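Local atomic coordinates of hypothetical conserved protein (Geobacillus kaustophilus, PDB entry 2R5X), a protein that is of unknown function but belongs to the YugN-like family and folds as an antiparallel sheet packed against two helices. Residues A[41-46]-A[52-57]; A[11-16]-A[111-116]; A[19-24]-A[29-34]. The protein carries 1 engineered substitution. All coordinates share one frame; numbering follows the deposited sequence.

Contact 1. Residues A[41-46]-A[52-57]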
loop_
_atom_site.group_PDB
_atom_site.type_symbol
_atom_site.label_atom_id
_atom_site.label_comp_id
_atom_site.label_asym_id
_atom_site.label_seq_id
_atom_site.Cartn_x
_atom_site.Cartn_y
_atom_site.Cartn_z
ATOM N N THR A 41 1.356 3.400 -6.488
ATOM C CA THR A 41 2.107 2.924 -5.339
ATOM C C THR A 41 1.944 3.893 -4.172
ATOM O O THR A 41 2.006 5.111 -4.356
ATOM C CB THR A 41 3.605 2.804 -5.690
ATOM O OG1 THR A 41 3.753 2.006 -6.872
ATOM C CG2 THR A 41 4.374 2.158 -4.569
ATOM N N TYR A 42 1.736 3.344 -2.976
ATOM C CA TYR A 42 1.587 4.148 -1.767
ATOM C C TYR A 42 2.499 3.617 -0.683
ATOM O O TYR A 42 2.511 2.418 -0.420
ATOM C CB TYR A 42 0.154 4.095 -1.254
ATOM C CG TYR A 42 -0.895 4.437 -2.270
ATOM C CD1 TYR A 42 -1.364 5.742 -2.403
ATOM C CD2 TYR A 42 -1.432 3.450 -3.099
ATOM C CE1 TYR A 42 -2.355 6.048 -3.327
ATOM C CE2 TYR A 42 -2.396 3.751 -4.040
ATOM C CZ TYR A 42 -2.858 5.047 -4.145
ATOM O OH TYR A 42 -3.825 5.330 -5.073
ATOM N N ASP A 43 3.254 4.508 -0.050
ATOM C CA ASP A 43 4.182 4.110 1.007
ATOM C C ASP A 43 3.792 4.747 2.325
ATOM O O ASP A 43 3.452 5.927 2.364
ATOM C CB ASP A 43 5.611 4.548 0.680
ATOM C CG ASP A 43 6.296 3.646 -0.318
ATOM O OD1 ASP A 43 5.713 2.617 -0.716
ATOM O OD2 ASP A 43 7.437 3.979 -0.707
ATOM N N ARG A 44 3.844 3.967 3.398
ATOM C CA ARG A 44 3.789 4.529 4.743
ATOM C C ARG A 44 5.106 4.229 5.427
ATOM O O ARG A 44 5.489 3.065 5.580
ATOM C CB ARG A 44 2.622 3.978 5.555
ATOM C CG ARG A 44 2.490 4.666 6.900
ATOM C CD ARG A 44 1.344 4.123 7.701
ATOM N NE ARG A 44 1.457 4.535 9.096
ATOM C CZ ARG A 44 0.432 4.665 9.929
ATOM N NH1 ARG A 44 -0.802 4.428 9.513
ATOM N NH2 ARG A 44 0.642 5.040 11.182
ATOM N N LYS A 45 5.796 5.290 5.821
ATOM C CA LYS A 45 7.154 5.188 6.336
ATOM C C LYS A 45 7.182 5.065 7.847
ATOM O O LYS A 45 6.451 5.758 8.560
ATOM C CB LYS A 45 7.984 6.398 5.902
ATOM C CG LYS A 45 8.241 6.479 4.409
ATOM C CD LYS A 45 8.658 7.892 4.007
ATOM C CE LYS A 45 9.126 7.962 2.556
ATOM N NZ LYS A 45 8.072 7.598 1.555
ATOM N N TYR A 46 8.043 4.172 8.317
ATOM C CA TYR A 46 8.320 4.002 9.724
ATOM C C TYR A 46 9.811 4.224 9.866
ATOM O O TYR A 46 10.606 3.319 9.600
ATOM C CB TYR A 46 7.960 2.585 10.182
ATOM C CG TYR A 46 6.478 2.263 10.139
ATOM C CD1 TYR A 46 5.681 2.391 11.281
ATOM C CD2 TYR A 46 5.877 1.819 8.961
ATOM C CE1 TYR A 46 4.320 2.097 11.241
ATOM C CE2 TYR A 46 4.521 1.530 8.908
ATOM C CZ TYR A 46 3.750 1.663 10.050
ATOM O OH TYR A 46 2.410 1.366 9.985
ATOM N N THR A 52 14.811 3.417 7.474
ATOM C CA THR A 52 13.400 3.557 7.138
ATOM C C THR A 52 12.827 2.218 6.716
ATOM O O THR A 52 13.356 1.555 5.822
ATOM C CB THR A 52 13.182 4.581 5.993
ATOM O OG1 THR A 52 13.632 5.872 6.410
ATOM C CG2 THR A 52 11.714 4.681 5.601
ATOM N N TYR A 53 11.760 1.816 7.395
ATOM C CA TYR A 53 10.896 0.761 6.906
ATOM C C TYR A 53 9.730 1.425 6.220
ATOM O O TYR A 53 9.261 2.482 6.658
ATOM C CB TYR A 53 10.392 -0.103 8.057
ATOM C CG TYR A 53 11.466 -0.939 8.701
ATOM C CD1 TYR A 53 11.791 -2.202 8.197
ATOM C CD2 TYR A 53 12.159 -0.472 9.817
ATOM C CE1 TYR A 53 12.778 -2.975 8.792
ATOM C CE2 TYR A 53 13.147 -1.238 10.420
ATOM C CZ TYR A 53 13.457 -2.483 9.902
ATOM O OH TYR A 53 14.440 -3.237 10.506
ATOM N N TYR A 54 9.262 0.816 5.138
ATOM C CA TYR A 54 8.112 1.358 4.433
ATOM C C TYR A 54 7.100 0.278 4.062
ATOM O O TYR A 54 7.448 -0.753 3.490
ATOM C CB TYR A 54 8.526 2.217 3.222
ATOM C CG TYR A 54 9.440 1.538 2.219
ATOM C CD1 TYR A 54 8.914 0.885 1.099
ATOM C CD2 TYR A 54 10.827 1.570 2.374
ATOM C CE1 TYR A 54 9.748 0.270 0.171
ATOM C CE2 TYR A 54 11.673 0.952 1.451
ATOM C CZ TYR A 54 11.125 0.312 0.352
ATOM O OH TYR A 54 11.953 -0.294 -0.562
ATOM N N LEU A 55 5.847 0.520 4.428
ATOM C CA LEU A 55 4.753 -0.369 4.068
ATOM C C LEU A 55 4.248 0.058 2.698
ATOM O O LEU A 55 3.737 1.160 2.541
ATOM C CB LEU A 55 3.634 -0.290 5.116
ATOM C CG LEU A 55 2.342 -1.090 4.910
ATOM C CD1 LEU A 55 2.619 -2.581 4.692
ATOM C CD2 LEU A 55 1.404 -0.878 6.088
ATOM N N ARG A 56 4.387 -0.823 1.713
ATOM C CA ARG A 56 4.071 -0.471 0.334
ATOM C C ARG A 56 2.824 -1.181 -0.169
ATOM O O ARG A 56 2.765 -2.410 -0.177
ATOM C CB ARG A 56 5.266 -0.781 -0.577
ATOM C CG ARG A 56 5.007 -0.558 -2.066
ATOM C CD ARG A 56 6.311 -0.363 -2.846
ATOM N NE ARG A 56 6.959 0.913 -2.533
ATOM C CZ ARG A 56 7.932 1.470 -3.251
ATOM N NH1 ARG A 56 8.386 0.878 -4.348
ATOM N NH2 ARG A 56 8.449 2.629 -2.878
ATOM N N VAL A 57 1.837 -0.390 -0.586
ATOM C CA VAL A 57 0.619 -0.906 -1.223
ATOM C C VAL A 57 0.627 -0.455 -2.684
ATOM O O VAL A 57 0.854 0.713 -2.983
ATOM C CB VAL A 57 -0.661 -0.438 -0.493
ATOM C CG1 VAL A 57 -1.930 -0.901 -1.214
ATOM C CG2 VAL A 57 -0.659 -0.953 0.946
#
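In the beta hairpin formed by strands 39-48 and 51-61, residues 41-46 and 52-57 pair antiparallel, with Tyr42 facing Val57, Arg44 facing Leu55 and Tyr46 facing Tyr53 in the hydrogen-bonded pairs. Each of these pairs exchanges two backbone bonds; Tyr46 N, for instance, reaches Tyr53 O at 2.7 Å. Asp43 and Arg56 form a non-hydrogen-bonded pair, in which the strands come close and cross-strand side chains lie next to each other on one face of the sheet. There the guanidinium takes the carboxylate side-on: Arg56 NE meets Asp43 OD1 at 2.8 Å, and Arg56 NH2 meets Asp43 OD2 at 2.7 Å in a nearly straight bond. Both oxygens use their syn lone pairs, and the two planes differ by only 20°. A bend at chi3 (-70°) folds the arginine back to its partner, which a long, flexible side chain allows. Thr41 CG2 lies over one face of the guanidinium, 3.5 Å from Arg56 NE, while Tyr54 CE1 lies over the opposite face. This meandering antiparallel sheet continues on both sides of the hairpin, as Asp43 bonds through its backbone to Val30 and Arg56 to Ile79. The other face is more apolar: Tyr46 CE2 approaches Leu55 CB at 4.3 Å, and the Tyr46 side chain also touches Leu101 and Val108 of helix 99-117.

Contact 2. Residues A[11-16]-A[111-116]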
loop_
_atom_site.group_PDB
_atom_site.type_symbol
_atom_site.label_atom_id
_atom_site.label_comp_id
_atom_site.label_asym_id
_atom_site.label_seq_id
_atom_site.Cartn_x
_atom_site.Cartn_y
_atom_site.Cartn_z
ATOM N N GLU A 11 -6.077 -8.344 -2.631
ATOM C CA GLU A 11 -5.898 -8.753 -4.025
ATOM C C GLU A 11 -7.186 -9.288 -4.665
ATOM O O GLU A 11 -7.194 -9.626 -5.850
ATOM C CB GLU A 11 -4.796 -9.823 -4.139
ATOM C CG GLU A 11 -3.485 -9.527 -3.402
ATOM C CD GLU A 11 -3.408 -10.177 -2.023
ATOM O OE1 GLU A 11 -4.416 -10.169 -1.288
ATOM O OE2 GLU A 11 -2.332 -10.691 -1.666
ATOM N N ASN A 12 -8.262 -9.362 -3.881
ATOM C CA ASN A 12 -9.505 -10.027 -4.298
ATOM C C ASN A 12 -10.610 -9.094 -4.798
ATOM O O ASN A 12 -11.653 -9.564 -5.264
ATOM C CB ASN A 12 -10.053 -10.915 -3.168
ATOM C CG ASN A 12 -9.088 -12.024 -2.761
ATOM O OD1 ASN A 12 -8.367 -12.583 -3.591
ATOM N ND2 ASN A 12 -9.082 -12.353 -1.471
ATOM N N GLN A 13 -10.393 -7.787 -4.692
ATOM C CA GLN A 13 -11.364 -6.818 -5.192
ATOM C C GLN A 13 -10.704 -5.575 -5.795
ATOM O O GLN A 13 -9.578 -5.215 -5.450
ATOM C CB GLN A 13 -12.403 -6.451 -4.111
ATOM C CG GLN A 13 -12.062 -5.248 -3.219
ATOM C CD GLN A 13 -10.887 -5.500 -2.293
ATOM O OE1 GLN A 13 -10.959 -6.333 -1.391
ATOM N NE2 GLN A 13 -9.802 -4.768 -2.505
ATOM N N THR A 14 -11.430 -4.939 -6.709
ATOM C CA THR A 14 -10.954 -3.768 -7.436
ATOM C C THR A 14 -11.629 -2.508 -6.898
ATOM O O THR A 14 -12.684 -2.585 -6.260
ATOM C CB THR A 14 -11.233 -3.912 -8.949
ATOM O OG1 THR A 14 -12.636 -4.101 -9.153
ATOM C CG2 THR A 14 -10.479 -5.120 -9.536
ATOM N N VAL A 15 -11.023 -1.354 -7.155
ATOM C CA VAL A 15 -11.497 -0.085 -6.599
ATOM C C VAL A 15 -11.146 1.090 -7.524
ATOM O O VAL A 15 -10.115 1.070 -8.199
ATOM C CB VAL A 15 -10.963 0.127 -5.125
ATOM C CG1 VAL A 15 -9.428 0.146 -5.073
ATOM C CG2 VAL A 15 -11.556 1.376 -4.467
ATOM N N GLU A 16 -12.023 2.092 -7.574
ATOM C CA GLU A 16 -11.748 3.332 -8.296
ATOM C C GLU A 16 -10.608 4.100 -7.623
ATOM O O GLU A 16 -10.557 4.176 -6.394
ATOM C CB GLU A 16 -13.006 4.201 -8.388
ATOM C CG GLU A 16 -12.877 5.371 -9.367
ATOM C CD GLU A 16 -14.179 6.116 -9.593
ATOM O OE1 GLU A 16 -15.251 5.485 -9.496
ATOM O OE2 GLU A 16 -14.123 7.334 -9.878
ATOM N N GLN A 111 -7.098 -2.113 8.308
ATOM C CA GLN A 111 -7.947 -0.946 8.146
ATOM C C GLN A 111 -8.028 -0.473 6.696
ATOM O O GLN A 111 -9.030 0.110 6.309
ATOM C CB GLN A 111 -7.611 0.178 9.137
ATOM C CG GLN A 111 -6.279 0.876 8.955
ATOM C CD GLN A 111 -5.912 1.751 10.143
ATOM O OE1 GLN A 111 -4.875 1.552 10.784
ATOM N NE2 GLN A 111 -6.764 2.719 10.445
ATOM N N VAL A 112 -6.999 -0.749 5.895
ATOM C CA VAL A 112 -7.107 -0.561 4.442
ATOM C C VAL A 112 -8.266 -1.425 3.927
ATOM O O VAL A 112 -9.168 -0.925 3.262
ATOM C CB VAL A 112 -5.781 -0.900 3.690
ATOM C CG1 VAL A 112 -6.005 -0.951 2.190
ATOM C CG2 VAL A 112 -4.699 0.115 4.012
ATOM N N LYS A 113 -8.246 -2.709 4.279
ATOM C CA LYS A 113 -9.273 -3.659 3.860
ATOM C C LYS A 113 -10.686 -3.271 4.331
ATOM O O LYS A 113 -11.631 -3.324 3.542
ATOM C CB LYS A 113 -8.899 -5.077 4.315
ATOM C CG LYS A 113 -9.907 -6.171 3.960
ATOM C CD LYS A 113 -10.004 -6.414 2.464
ATOM C CE LYS A 113 -11.139 -7.379 2.156
ATOM N NZ LYS A 113 -11.136 -7.836 0.739
ATOM N N SER A 114 -10.800 -2.861 5.598
ATOM C CA SER A 114 -12.069 -2.432 6.201
ATOM C C SER A 114 -12.664 -1.220 5.491
ATOM O O SER A 114 -13.868 -1.163 5.251
ATOM C CB SER A 114 -11.873 -2.117 7.689
ATOM O OG SER A 114 -13.070 -1.651 8.292
ATOM N N GLU A 115 -11.807 -0.248 5.168
ATOM C CA GLU A 115 -12.237 0.946 4.431
ATOM C C GLU A 115 -12.694 0.631 3.005
ATOM O O GLU A 115 -13.625 1.260 2.504
ATOM C CB GLU A 115 -11.150 2.032 4.407
ATOM C CG GLU A 115 -10.879 2.718 5.752
ATOM C CD GLU A 115 -12.146 3.183 6.461
ATOM O OE1 GLU A 115 -12.825 4.101 5.952
ATOM O OE2 GLU A 115 -12.454 2.626 7.534
ATOM N N LEU A 116 -12.048 -0.341 2.360
ATOM C CA LEU A 116 -12.433 -0.737 1.005
ATOM C C LEU A 116 -13.748 -1.519 0.996
ATOM O O LEU A 116 -14.542 -1.389 0.066
ATOM C CB LEU A 116 -11.317 -1.535 0.313
ATOM C CG LEU A 116 -10.005 -0.811 -0.046
ATOM C CD1 LEU A 116 -8.969 -1.827 -0.460
ATOM C CD2 LEU A 116 -10.179 0.226 -1.145
#
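Lys113 NZ gives a hydrogen bond to Gln13 OE1, 2.6 Å away and almost in line with the amide C=O, which points straight at the ammonium group. The lysine chain kinks at chi2 (67°) and then runs extended, carrying its charge from the helix to the loop. The other arm of the same amide, Gln13 NE2, lies 3.7 Å from Leu116 CD1, so one glutamine meets both a polar and an apolar residue of helix 99-117. Leu116 CD2 fits against the branched end of Val15, 3.8 Å from Val15 CG2, and the two side chains cross at about a right angle. Around this first shell, Gly9 O also accepts a bond from Lys113 NZ, while Leu10, Ile23 and Leu75 touch Leu116. Val15 is set by its backbone pairing with Ile73 on strand 71-84 and packs on Leu20 of helix 17-26. Replacing Gln13 by alanine would remove the amide, which would probably leave Lys113 NZ with one acceptor fewer and a gap beside Leu116 CD1. Glu117 adds a long, weak ion pair; with the carbonyl end of the Gln13 dipole turned to the ammonium and Gly9 O as second acceptor, two neutral oxygens probably share much of the charge.

Contact 3. Residues A[19-24]-A[29-34]; sequences RLDDIM and FVRAAQ
Met24 sets its sulfur over one face of the Phe29 ring, with SD 4.1 Å from the ring centroid and 18° off the normal, a Met-aromatic contact. Bends at chi2 (-70°) and chi3 fold the methionine chain and bring SD over the ring, offset toward its rim, while CE goes on to Val112 of helix 99-117. Nearer the backbone, Met24 CB and Phe29 CB are 3.9 Å apart. The ring also presents its edge to Met24 O, which accepts a bond from Phe29 N at 2.9 Å, from a donor tilted out of the carbonyl plane. Together these interactions probably steady the turn by which the chain leaves helix 17-26 and enters strand 30-32. Phenylalanine suits this place because its side chain also touches Leu55 and Val57 of the sheet and Val108 of helix 99-117.

One helical turn before Met24, Asp21 meets Arg31 edge to edge, the carboxylate and guanidinium planes being nearly coplanar, 11° apart. In the conformer described, Arg31 NE bonds to Asp21 OD1 and Arg31 NH1 to Asp21 OD2, each at 3.3 Å and each through a syn lone pair; a second conformer of Arg31 makes this pairing less certain. The arginine chain bends at chi2 to bring this side-on edge to the helix. Asp21 OD1 has a further partner in the hydroxyl of Tyr42 on strand 39-48. At 3.3 Å the ion-pair bonds are long, and in this partly exposed setting they probably contribute modestly, whereas the buried sulfur and ring probably contribute more, through dispersion and the sulfur-aromatic attraction.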
loop_
_atom_site.group_PDB
_atom_site.type_symbol
_atom_site.label_atom_id
_atom_site.label_comp_id
_atom_site.label_asym_id
_atom_site.label_seq_id
_atom_site.Cartn_x
_atom_site.Cartn_y
_atom_site.Cartn_z
ATOM N N ARG A 19 -11.162 6.957 -5.017
ATOM C CA ARG A 19 -11.599 6.382 -3.753
ATOM C C ARG A 19 -10.437 5.724 -3.011
ATOM O O ARG A 19 -10.364 5.796 -1.782
ATOM C CB ARG A 19 -12.737 5.389 -3.988
ATOM C CG ARG A 19 -13.911 5.985 -4.759
ATOM C CD ARG A 19 -15.155 5.123 -4.660
ATOM N NE ARG A 19 -16.252 5.682 -5.447
ATOM C CZ ARG A 19 -17.517 5.272 -5.384
ATOM N NH1 ARG A 19 -17.872 4.292 -4.562
ATOM N NH2 ARG A 19 -18.433 5.851 -6.147
ATOM N N LEU A 20 -9.525 5.107 -3.763
ATOM C CA LEU A 20 -8.311 4.520 -3.191
ATOM C C LEU A 20 -7.402 5.598 -2.599
ATOM O O LEU A 20 -6.957 5.472 -1.450
ATOM C CB LEU A 20 -7.555 3.675 -4.231
ATOM C CG LEU A 20 -6.275 2.972 -3.740
ATOM C CD1 LEU A 20 -6.572 2.013 -2.587
ATOM C CD2 LEU A 20 -5.589 2.243 -4.884
ATOM N N ASP A 21 -7.153 6.649 -3.388
ATOM C CA ASP A 21 -6.362 7.816 -2.990
ATOM C C ASP A 21 -6.815 8.451 -1.671
ATOM O O ASP A 21 -5.985 8.753 -0.809
ATOM C CB ASP A 21 -6.388 8.887 -4.090
ATOM C CG ASP A 21 -5.284 8.713 -5.120
ATOM O OD1 ASP A 21 -4.179 8.259 -4.759
ATOM O OD2 ASP A 21 -5.515 9.055 -6.299
ATOM N N ASP A 22 -8.127 8.651 -1.533
ATOM C CA ASP A 22 -8.696 9.216 -0.315
ATOM C C ASP A 22 -8.404 8.327 0.891
ATOM O O ASP A 22 -7.972 8.817 1.936
ATOM C CB ASP A 22 -10.202 9.445 -0.480
ATOM C CG ASP A 22 -10.522 10.713 -1.259
ATOM O OD1 ASP A 22 -9.851 11.744 -1.031
ATOM O OD2 ASP A 22 -11.454 10.684 -2.093
ATOM N N ILE A 23 -8.626 7.023 0.726
ATOM C CA ILE A 23 -8.391 6.036 1.782
ATOM C C ILE A 23 -6.922 6.012 2.223
ATOM O O ILE A 23 -6.636 6.076 3.419
ATOM C CB ILE A 23 -8.893 4.623 1.361
ATOM C CG1 ILE A 23 -10.421 4.590 1.388
ATOM C CG2 ILE A 23 -8.331 3.524 2.280
ATOM C CD1 ILE A 23 -11.037 3.419 0.675
ATOM N N MET A 24 -6.004 5.967 1.255
ATOM C CA MET A 24 -4.555 5.908 1.527
ATOM C C MET A 24 -4.009 7.105 2.282
ATOM O O MET A 24 -3.234 6.939 3.234
ATOM C CB MET A 24 -3.776 5.754 0.224
ATOM C CG MET A 24 -4.004 4.451 -0.503
ATOM S SD MET A 24 -3.293 3.021 0.308
ATOM C CE MET A 24 -4.795 2.332 0.845
ATOM N N PHE A 29 -0.545 7.056 4.191
ATOM C CA PHE A 29 0.258 6.721 3.012
ATOM C C PHE A 29 0.483 7.960 2.159
ATOM O O PHE A 29 -0.385 8.830 2.074
ATOM C CB PHE A 29 -0.429 5.651 2.150
ATOM C CG PHE A 29 -0.477 4.285 2.774
ATOM C CD1 PHE A 29 0.435 3.299 2.394
ATOM C CD2 PHE A 29 -1.452 3.969 3.715
ATOM C CE1 PHE A 29 0.393 2.037 2.962
ATOM C CE2 PHE A 29 -1.507 2.707 4.286
ATOM C CZ PHE A 29 -0.588 1.736 3.915
ATOM N N VAL A 30 1.653 8.042 1.530
ATOM C CA VAL A 30 1.896 9.036 0.479
ATOM C C VAL A 30 2.169 8.304 -0.841
ATOM O O VAL A 30 2.605 7.147 -0.823
ATOM C CB VAL A 30 3.060 10.007 0.832
ATOM C CG1 VAL A 30 2.751 10.775 2.116
ATOM C CG2 VAL A 30 4.399 9.269 0.943
ATOM N N ARG A 31 1.917 8.925 -1.969
ATOM C CA ARG A 31 2.217 8.322 -3.246
ATOM C C ARG A 31 3.685 8.125 -3.432
ATOM O O ARG A 31 4.442 8.941 -3.041
ATOM C CB ARG A 31 1.751 9.198 -4.362
ATOM C CG ARG A 31 0.364 8.998 -4.753
ATOM C CD ARG A 31 0.120 7.732 -5.510
ATOM N NE ARG A 31 -1.183 7.917 -6.041
ATOM C CZ ARG A 31 -1.433 8.113 -7.305
ATOM N NH1 ARG A 31 -2.655 8.343 -7.691
ATOM N NH2 ARG A 31 -0.464 8.018 -8.165
ATOM N N ALA A 32 4.056 7.037 -4.043
ATOM C CA ALA A 32 5.457 6.737 -4.281
ATOM C C ALA A 32 5.624 6.211 -5.694
ATOM O O ALA A 32 4.631 5.985 -6.391
ATOM C CB ALA A 32 5.962 5.721 -3.264
ATOM N N ALA A 33 6.882 6.031 -6.108
ATOM C CA ALA A 33 7.252 5.472 -7.422
ATOM C C ALA A 33 6.403 6.022 -8.559
ATOM O O ALA A 33 5.859 5.269 -9.367
ATOM C CB ALA A 33 7.201 3.952 -7.398
ATOM N N GLN A 34 6.290 7.344 -8.605
ATOM C CA GLN A 34 5.313 7.996 -9.478
ATOM C C GLN A 34 5.743 8.078 -10.941
ATOM O O GLN A 34 5.002 8.582 -11.783
ATOM C CB GLN A 34 4.923 9.367 -8.926
ATOM C CG GLN A 34 4.132 9.288 -7.636
ATOM C CD GLN A 34 3.767 10.642 -7.077
ATOM O OE1 GLN A 34 2.669 11.140 -7.314
ATOM N NE2 GLN A 34 4.684 11.245 -6.327
#

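Overall arrangement
Along the chain, contact 2 closes the longest loop, from residues 11-16 to 111-116, and contacts 3 and 1 follow one another inside it. All three reach the same antiparallel sheet. Contacts 1 and 3, with centres about 11 Å apart, touch directly because strands 30-32 and 39-48 are neighbours in the sheet, joined by backbone pairing such as Thr41 O with Ala32 N. Contacts 2 and 3, with centres about 13 Å apart, meet where helix 17-26 packs on helix 99-117, Met24 against Val112 and Ile23 against Leu116. The centres of contacts 1 and 2 lie about 17 Å apart, and the two do not touch. Contact 3 thus bridges the hairpin and the terminal helix in one compact fold.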